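Local structure of chorismate synthase (Aquifex aeolicus, 1Q1L) at residues A[48-52]-A[353-358]; A[170-175]-A[212-217]. The protein catalyses the FMNH2-dependent anti-1,4-elimination of phosphate from 5-enolpyruvylshikimate-3-phosphate to give chorismate, the last step of the chorismate pathway. The contacts are given in a common frame with arbitrary orientation. Numbering follows the deposited sequence.

Contact 1: residues A[48-52]-A[353-358]; sequences QRGYG and IVAVPA
This is a buried loop-to-helix-start contact: the turn that follows helix 37-48 lies against the residues leading into helix 356-379 and its first turn. Gln48 to Tyr51 form a type I beta turn, closed by a weak 3.5 Å bond from Tyr51 N to Gln48 O. On the other side Val354 is extended, and helical angles begin at Val356. The backbones come closest at Gly50, whose CA is 3.7 Å from Ala358 CA. A CB on Gly50 would clash with Ala358 CA, so the absence of a side chain permits this approach. Ala358 N donates to Gly50 O (3.2 Å, N-H...O angle 135°), giving a first-turn amide an acceptor from outside the helix; Pro357 CB is 3.3 Å from the same Gly50 O. Tyr51 (m, chi2 88°) sets one ring face over Ala358 CB, a CH-pi contact 4.0 Å from CB to the ring centroid, and its CD2 reaches Ala355 CB at 4.3 Å. Two CA-H...O contacts join the remaining backbone, Ile353 CA to Tyr51 O at 3.2 Å and Tyr51 CA to Val354 O at 3.4 Å. Residues 53-58 and 329-352, which adjoin the two segments, are not modelled. The side chains of Arg47, predicted to bind NADP(+), and Ile326, from a predicted FMN-binding segment, lie beside Tyr51 and Ala355 respectively, which places the contact at the probable cofactor site of chorismate synthase.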
ATOM      1  N   GLN A  48     -16.620 -19.880  18.032  1.00 44.27           N
ATOM      2  CA  GLN A  48     -17.962 -19.854  18.609  1.00 49.16           C
ATOM      3  C   GLN A  48     -17.995 -20.411  20.026  1.00 51.53           C
ATOM      4  O   GLN A  48     -18.611 -19.822  20.910  1.00 52.99           O
ATOM      5  CB  GLN A  48     -18.941 -20.644  17.742  1.00 49.21           C
ATOM      6  CG  GLN A  48     -19.312 -19.968  16.443  1.00 52.30           C
ATOM      7  CD  GLN A  48     -20.435 -20.686  15.719  1.00 53.12           C
ATOM      8  OE1 GLN A  48     -20.298 -21.848  15.329  1.00 53.72           O
ATOM      9  NE2 GLN A  48     -21.555 -19.999  15.542  1.00 54.11           N
ATOM     10  N   ARG A  49     -17.334 -21.545  20.238  1.00 55.01           N
ATOM     11  CA  ARG A  49     -17.298 -22.178  21.553  1.00 58.97           C
ATOM     12  C   ARG A  49     -16.404 -21.409  22.523  1.00 61.13           C
ATOM     13  O   ARG A  49     -16.173 -21.853  23.648  1.00 61.90           O
ATOM     14  CB  ARG A  49     -16.798 -23.622  21.435  1.00 59.72           C
ATOM     15  CG  ARG A  49     -17.605 -24.486  20.474  1.00 62.49           C
ATOM     16  CD  ARG A  49     -17.338 -25.976  20.681  1.00 64.68           C
ATOM     17  NE  ARG A  49     -16.724 -26.618  19.519  1.00 66.26           N
ATOM     18  CZ  ARG A  49     -15.454 -26.458  19.154  1.00 67.61           C
ATOM     19  NH1 ARG A  49     -14.650 -25.674  19.862  1.00 67.86           N
ATOM     20  NH2 ARG A  49     -14.984 -27.086  18.083  1.00 66.23           N
ATOM     21  N   GLY A  50     -15.912 -20.254  22.084  1.00 62.58           N
ATOM     22  CA  GLY A  50     -15.036 -19.454  22.920  1.00 63.85           C
ATOM     23  C   GLY A  50     -15.732 -18.427  23.792  1.00 65.83           C
ATOM     24  O   GLY A  50     -15.095 -17.804  24.644  1.00 64.98           O
ATOM     25  N   TYR A  51     -17.031 -18.232  23.584  1.00 68.11           N
ATOM     26  CA  TYR A  51     -17.780 -17.268  24.386  1.00 70.08           C
ATOM     27  C   TYR A  51     -18.452 -17.954  25.567  1.00 71.27           C
ATOM     28  O   TYR A  51     -19.020 -17.295  26.437  1.00 71.65           O
ATOM     29  CB  TYR A  51     -18.843 -16.559  23.540  1.00 70.18           C
ATOM     30  CG  TYR A  51     -18.281 -15.674  22.452  1.00 69.67           C
ATOM     31  CD1 TYR A  51     -17.981 -16.189  21.192  1.00 69.78           C
ATOM     32  CD2 TYR A  51     -18.027 -14.324  22.690  1.00 70.31           C
ATOM     33  CE1 TYR A  51     -17.445 -15.379  20.193  1.00 69.54           C
ATOM     34  CE2 TYR A  51     -17.490 -13.505  21.699  1.00 70.00           C
ATOM     35  CZ  TYR A  51     -17.201 -14.040  20.455  1.00 70.02           C
ATOM     36  OH  TYR A  51     -16.664 -13.237  19.475  1.00 71.02           O
ATOM     37  N   GLY A  52     -18.379 -19.281  25.588  1.00 72.95           N
ATOM     38  CA  GLY A  52     -18.984 -20.039  26.668  1.00 74.43           C
ATOM     39  C   GLY A  52     -19.732 -21.259  26.167  1.00 75.26           C
ATOM     40  O   GLY A  52     -20.153 -21.310  25.010  1.00 76.09           O
ATOM     41  N   ILE A 353     -20.277 -15.499  29.995  1.00 69.47           N
ATOM     42  CA  ILE A 353     -19.985 -15.136  28.613  1.00 68.36           C
ATOM     43  C   ILE A 353     -18.533 -14.664  28.477  1.00 66.58           C
ATOM     44  O   ILE A 353     -18.251 -13.691  27.777  1.00 67.34           O
ATOM     45  CB  ILE A 353     -20.929 -14.008  28.128  1.00 69.51           C
ATOM     46  CG1 ILE A 353     -22.377 -14.346  28.499  1.00 71.03           C
ATOM     47  CG2 ILE A 353     -20.814 -13.841  26.614  1.00 69.47           C
ATOM     48  CD1 ILE A 353     -23.379 -13.250  28.159  1.00 70.77           C
ATOM     49  N   VAL A 354     -17.618 -15.354  29.157  1.00 63.51           N
ATOM     50  CA  VAL A 354     -16.197 -15.005  29.101  1.00 59.52           C
ATOM     51  C   VAL A 354     -15.733 -15.099  27.651  1.00 55.48           C
ATOM     52  O   VAL A 354     -16.000 -16.091  26.973  1.00 54.47           O
ATOM     53  CB  VAL A 354     -15.350 -15.960  29.964  1.00 59.73           C
ATOM     54  CG1 VAL A 354     -13.908 -15.482  30.006  1.00 60.68           C
ATOM     55  CG2 VAL A 354     -15.927 -16.035  31.365  1.00 60.57           C
ATOM     56  N   ALA A 355     -15.027 -14.075  27.180  1.00 51.57           N
ATOM     57  CA  ALA A 355     -14.584 -14.053  25.791  1.00 48.57           C
ATOM     58  C   ALA A 355     -13.114 -14.355  25.517  1.00 46.75           C
ATOM     59  O   ALA A 355     -12.725 -14.491  24.356  1.00 45.69           O
ATOM     60  CB  ALA A 355     -14.954 -12.711  25.160  1.00 48.36           C
ATOM     61  N   VAL A 356     -12.294 -14.472  26.558  1.00 44.04           N
ATOM     62  CA  VAL A 356     -10.877 -14.736  26.332  1.00 41.76           C
ATOM     63  C   VAL A 356     -10.606 -15.999  25.504  1.00 39.90           C
ATOM     64  O   VAL A 356      -9.666 -16.024  24.710  1.00 40.07           O
ATOM     65  CB  VAL A 356     -10.077 -14.806  27.667  1.00 42.10           C
ATOM     66  CG1 VAL A 356     -10.335 -16.115  28.383  1.00 41.91           C
ATOM     67  CG2 VAL A 356      -8.591 -14.636  27.385  1.00 41.57           C
ATOM     68  N   PRO A 357     -11.425 -17.058  25.668  1.00 37.94           N
ATOM     69  CA  PRO A 357     -11.182 -18.274  24.884  1.00 36.28           C
ATOM     70  C   PRO A 357     -11.343 -18.006  23.392  1.00 36.38           C
ATOM     71  O   PRO A 357     -10.531 -18.443  22.580  1.00 36.61           O
ATOM     72  CB  PRO A 357     -12.242 -19.242  25.407  1.00 37.26           C
ATOM     73  CG  PRO A 357     -12.461 -18.778  26.814  1.00 34.84           C
ATOM     74  CD  PRO A 357     -12.513 -17.285  26.636  1.00 37.27           C
ATOM     75  N   ALA A 358     -12.405 -17.295  23.036  1.00 33.32           N
ATOM     76  CA  ALA A 358     -12.647 -16.963  21.639  1.00 34.43           C
ATOM     77  C   ALA A 358     -11.508 -16.077  21.146  1.00 32.77           C
ATOM     78  O   ALA A 358     -10.978 -16.286  20.057  1.00 33.21           O
ATOM     79  CB  ALA A 358     -13.977 -16.235  21.493  1.00 33.73           C
TER

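Contact 2: residues A[170-175]-A[212-217]; sequences IGQKEV and EFKTYI
Phe213 of helix 210-221 forms the apolar centre; its CA-to-CB bond points sideways, and chi1 -88°, chi2 78° bring the ring against segment 170-175. Ile170 CD1 lies 4.3 Å from Phe213 CD2 and Val175 CG2 4.1 Å from Phe213 CZ, while Ile170 CG2 meets Ile217 CD1 at 4.5 Å, one turn further along the helix. Leu202 and Ile204 also pack on Phe213. The CA atoms pair at long range, Lys173 with Phe213 at 7.6 Å and Gly171 with Ile217 at 8.1 Å, so side chains bridge the gap. Segment 170-175 contains a two-residue beta hairpin: a type II' turn from Ile170 to Lys173 links strand 162-170 to the short strand 173-174, outermost within this chain of the five-stranded antiparallel sheet that helix 210-221 packs against in this beta-alpha-beta sandwich, with Ile170 N bonded to Lys173 O (2.9 Å) and a weak return bond from Lys173 N to Ile170 O (3.2 Å). Gly171 takes the positive-phi corner (66/-142) usual for glycine. Outside the apolar patch, Lys173 (t, t, t, p) lies across two rings from successive helical turns. Its CE is 3.6 Å from the Phe213 centroid and its CB 4.2 Å from the Tyr216 centroid, both over a ring face. Lys173 NZ lies 4.8 Å from the Phe213 centroid, an off-centre cation-pi interaction, and forms a salt bridge with Glu212 OE1 (2.7 Å; Glu212 fully extended). At the turn, Tyr216 (t) OH accepts a nearly straight hydrogen bond from Gln172 N (2.9 Å, N-H...O angle 168°), and Gln172 packs on Arg279 of a second subunit.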
ATOM      1  N   ILE A 170      -7.676 -15.756  33.512  1.00 39.56           N
ATOM      2  CA  ILE A 170      -9.026 -15.223  33.335  1.00 39.50           C
ATOM      3  C   ILE A 170      -9.305 -14.482  34.626  1.00 41.00           C
ATOM      4  O   ILE A 170      -9.346 -15.090  35.696  1.00 42.02           O
ATOM      5  CB  ILE A 170     -10.085 -16.333  33.178  1.00 38.78           C
ATOM      6  CG1 ILE A 170      -9.844 -17.116  31.891  1.00 37.67           C
ATOM      7  CG2 ILE A 170     -11.480 -15.719  33.153  1.00 37.46           C
ATOM      8  CD1 ILE A 170     -10.870 -18.208  31.647  1.00 37.79           C
ATOM      9  N   GLY A 171      -9.489 -13.172  34.534  1.00 42.95           N
ATOM     10  CA  GLY A 171      -9.734 -12.396  35.734  1.00 44.42           C
ATOM     11  C   GLY A 171      -8.476 -12.438  36.575  1.00 45.92           C
ATOM     12  O   GLY A 171      -7.371 -12.400  36.033  1.00 45.13           O
ATOM     13  N   GLN A 172      -8.630 -12.527  37.893  1.00 46.98           N
ATOM     14  CA  GLN A 172      -7.475 -12.577  38.781  1.00 48.37           C
ATOM     15  C   GLN A 172      -6.894 -13.983  38.893  1.00 48.25           C
ATOM     16  O   GLN A 172      -5.797 -14.167  39.423  1.00 49.97           O
ATOM     17  CB  GLN A 172      -7.853 -12.066  40.174  1.00 51.51           C
ATOM     18  CG  GLN A 172      -7.960 -10.546  40.293  1.00 54.40           C
ATOM     19  CD  GLN A 172      -6.638  -9.838  40.022  1.00 57.69           C
ATOM     20  OE1 GLN A 172      -5.562 -10.415  40.202  1.00 61.05           O
ATOM     21  NE2 GLN A 172      -6.714  -8.576  39.606  1.00 57.40           N
ATOM     22  N   LYS A 173      -7.624 -14.974  38.389  1.00 47.74           N
ATOM     23  CA  LYS A 173      -7.168 -16.357  38.458  1.00 48.30           C
ATOM     24  C   LYS A 173      -6.277 -16.745  37.281  1.00 47.86           C
ATOM     25  O   LYS A 173      -6.700 -16.702  36.124  1.00 46.99           O
ATOM     26  CB  LYS A 173      -8.368 -17.306  38.528  1.00 47.83           C
ATOM     27  CG  LYS A 173      -7.968 -18.753  38.758  1.00 51.82           C
ATOM     28  CD  LYS A 173      -9.172 -19.639  39.022  1.00 53.77           C
ATOM     29  CE  LYS A 173      -8.731 -21.060  39.326  1.00 55.02           C
ATOM     30  NZ  LYS A 173      -7.739 -21.087  40.441  1.00 55.65           N
ATOM     31  N   GLU A 174      -5.045 -17.138  37.587  1.00 46.77           N
ATOM     32  CA  GLU A 174      -4.084 -17.515  36.561  1.00 47.67           C
ATOM     33  C   GLU A 174      -3.725 -19.000  36.591  1.00 46.01           C
ATOM     34  O   GLU A 174      -3.917 -19.679  37.604  1.00 45.66           O
ATOM     35  CB  GLU A 174      -2.801 -16.700  36.728  1.00 49.80           C
ATOM     36  CG  GLU A 174      -3.022 -15.254  37.126  1.00 53.35           C
ATOM     37  CD  GLU A 174      -1.756 -14.423  37.017  1.00 54.84           C
ATOM     38  OE1 GLU A 174      -1.330 -14.147  35.877  1.00 56.50           O
ATOM     39  OE2 GLU A 174      -1.183 -14.052  38.064  1.00 56.68           O
ATOM     40  N   VAL A 175      -3.211 -19.503  35.472  1.00 42.66           N
ATOM     41  CA  VAL A 175      -2.785 -20.893  35.404  1.00 41.40           C
ATOM     42  C   VAL A 175      -1.371 -20.872  35.974  1.00 40.60           C
ATOM     43  O   VAL A 175      -0.407 -20.559  35.278  1.00 39.36           O
ATOM     44  CB  VAL A 175      -2.760 -21.422  33.953  1.00 41.36           C
ATOM     45  CG1 VAL A 175      -2.169 -22.823  33.924  1.00 41.28           C
ATOM     46  CG2 VAL A 175      -4.175 -21.442  33.378  1.00 40.83           C
ATOM     47  N   GLU A 212     -12.744 -25.703  38.583  1.00 58.55           N
ATOM     48  CA  GLU A 212     -12.202 -24.703  39.490  1.00 58.84           C
ATOM     49  C   GLU A 212     -12.398 -23.306  38.911  1.00 59.16           C
ATOM     50  O   GLU A 212     -12.856 -22.395  39.603  1.00 58.29           O
ATOM     51  CB  GLU A 212     -10.716 -24.963  39.726  1.00 60.84           C
ATOM     52  CG  GLU A 212     -10.054 -23.968  40.663  1.00 62.77           C
ATOM     53  CD  GLU A 212      -8.582 -24.256  40.862  1.00 64.83           C
ATOM     54  OE1 GLU A 212      -7.925 -23.510  41.619  1.00 66.41           O
ATOM     55  OE2 GLU A 212      -8.082 -25.229  40.263  1.00 66.65           O
ATOM     56  N   PHE A 213     -12.047 -23.137  37.638  1.00 58.92           N
ATOM     57  CA  PHE A 213     -12.202 -21.844  36.980  1.00 58.77           C
ATOM     58  C   PHE A 213     -13.670 -21.476  36.814  1.00 59.13           C
ATOM     59  O   PHE A 213     -14.053 -20.326  37.025  1.00 59.00           O
ATOM     60  CB  PHE A 213     -11.516 -21.842  35.609  1.00 56.94           C
ATOM     61  CG  PHE A 213     -10.066 -21.450  35.658  1.00 54.70           C
ATOM     62  CD1 PHE A 213      -9.097 -22.356  36.073  1.00 54.20           C
ATOM     63  CD2 PHE A 213      -9.674 -20.157  35.323  1.00 54.09           C
ATOM     64  CE1 PHE A 213      -7.759 -21.980  36.154  1.00 54.07           C
ATOM     65  CE2 PHE A 213      -8.344 -19.770  35.401  1.00 53.42           C
ATOM     66  CZ  PHE A 213      -7.381 -20.683  35.817  1.00 54.56           C
ATOM     67  N   LYS A 214     -14.487 -22.453  36.435  1.00 60.06           N
ATOM     68  CA  LYS A 214     -15.914 -22.220  36.249  1.00 61.83           C
ATOM     69  C   LYS A 214     -16.536 -21.683  37.534  1.00 62.72           C
ATOM     70  O   LYS A 214     -17.514 -20.941  37.498  1.00 62.97           O
ATOM     71  CB  LYS A 214     -16.616 -23.514  35.834  1.00 62.03           C
ATOM     72  CG  LYS A 214     -15.979 -24.210  34.643  1.00 63.58           C
ATOM     73  CD  LYS A 214     -17.008 -24.585  33.589  1.00 64.34           C
ATOM     74  CE  LYS A 214     -18.049 -25.556  34.122  1.00 65.98           C
ATOM     75  NZ  LYS A 214     -19.081 -25.885  33.094  1.00 65.08           N
ATOM     76  N   THR A 215     -15.962 -22.062  38.670  1.00 64.01           N
ATOM     77  CA  THR A 215     -16.460 -21.610  39.961  1.00 65.03           C
ATOM     78  C   THR A 215     -16.139 -20.132  40.155  1.00 65.03           C
ATOM     79  O   THR A 215     -17.030 -19.321  40.407  1.00 65.77           O
ATOM     80  CB  THR A 215     -15.831 -22.419  41.115  1.00 65.93           C
ATOM     81  OG1 THR A 215     -16.264 -23.783  41.029  1.00 67.11           O
ATOM     82  CG2 THR A 215     -16.241 -21.840  42.464  1.00 65.64           C
ATOM     83  N   TYR A 216     -14.859 -19.789  40.040  1.00 64.67           N
ATOM     84  CA  TYR A 216     -14.424 -18.406  40.189  1.00 63.48           C
ATOM     85  C   TYR A 216     -15.261 -17.496  39.300  1.00 63.61           C
ATOM     86  O   TYR A 216     -15.734 -16.445  39.733  1.00 63.14           O
ATOM     87  CB  TYR A 216     -12.952 -18.271  39.797  1.00 62.44           C
ATOM     88  CG  TYR A 216     -12.486 -16.839  39.660  1.00 61.25           C
ATOM     89  CD1 TYR A 216     -12.262 -16.044  40.783  1.00 61.05           C
ATOM     90  CD2 TYR A 216     -12.268 -16.276  38.401  1.00 60.12           C
ATOM     91  CE1 TYR A 216     -11.828 -14.723  40.658  1.00 60.28           C
ATOM     92  CE2 TYR A 216     -11.836 -14.958  38.264  1.00 59.19           C
ATOM     93  CZ  TYR A 216     -11.615 -14.189  39.394  1.00 59.51           C
ATOM     94  OH  TYR A 216     -11.167 -12.894  39.264  1.00 58.54           O
ATOM     95  N   ILE A 217     -15.433 -17.910  38.049  1.00 63.89           N
ATOM     96  CA  ILE A 217     -16.196 -17.136  37.084  1.00 64.39           C
ATOM     97  C   ILE A 217     -17.607 -16.839  37.580  1.00 65.80           C
ATOM     98  O   ILE A 217     -17.972 -15.677  37.750  1.00 66.11           O
ATOM     99  CB  ILE A 217     -16.256 -17.864  35.721  1.00 63.26           C
ATOM    100  CG1 ILE A 217     -14.844 -17.956  35.130  1.00 62.35           C
ATOM    101  CG2 ILE A 217     -17.183 -17.124  34.767  1.00 63.30           C
ATOM    102  CD1 ILE A 217     -14.771 -18.652  33.793  1.00 61.09           C
TER

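How the contacts relate
The two contacts lie on the same side of the chain's centre, their own centres 14 Å apart, and they touch. In sequence the order is 48-52, 170-175, 212-217, 353-358, so both segments of contact 2 fall between those of contact 1. Strand 162-170 of the five-stranded antiparallel sheet joins them: Val356 CG1 packs on Ile170 CG1 at 3.7 Å, and Val354 CG1 on Ile170 CG2 at 4.0 Å. Helix 210-221 adds Ile217 CD1, 3.8 Å from Val354 CG2. One continuous apolar region thus runs from the start of helix 356-379, near the predicted cofactor site, to the hairpin whose second strand is outermost in the sheet within this chain.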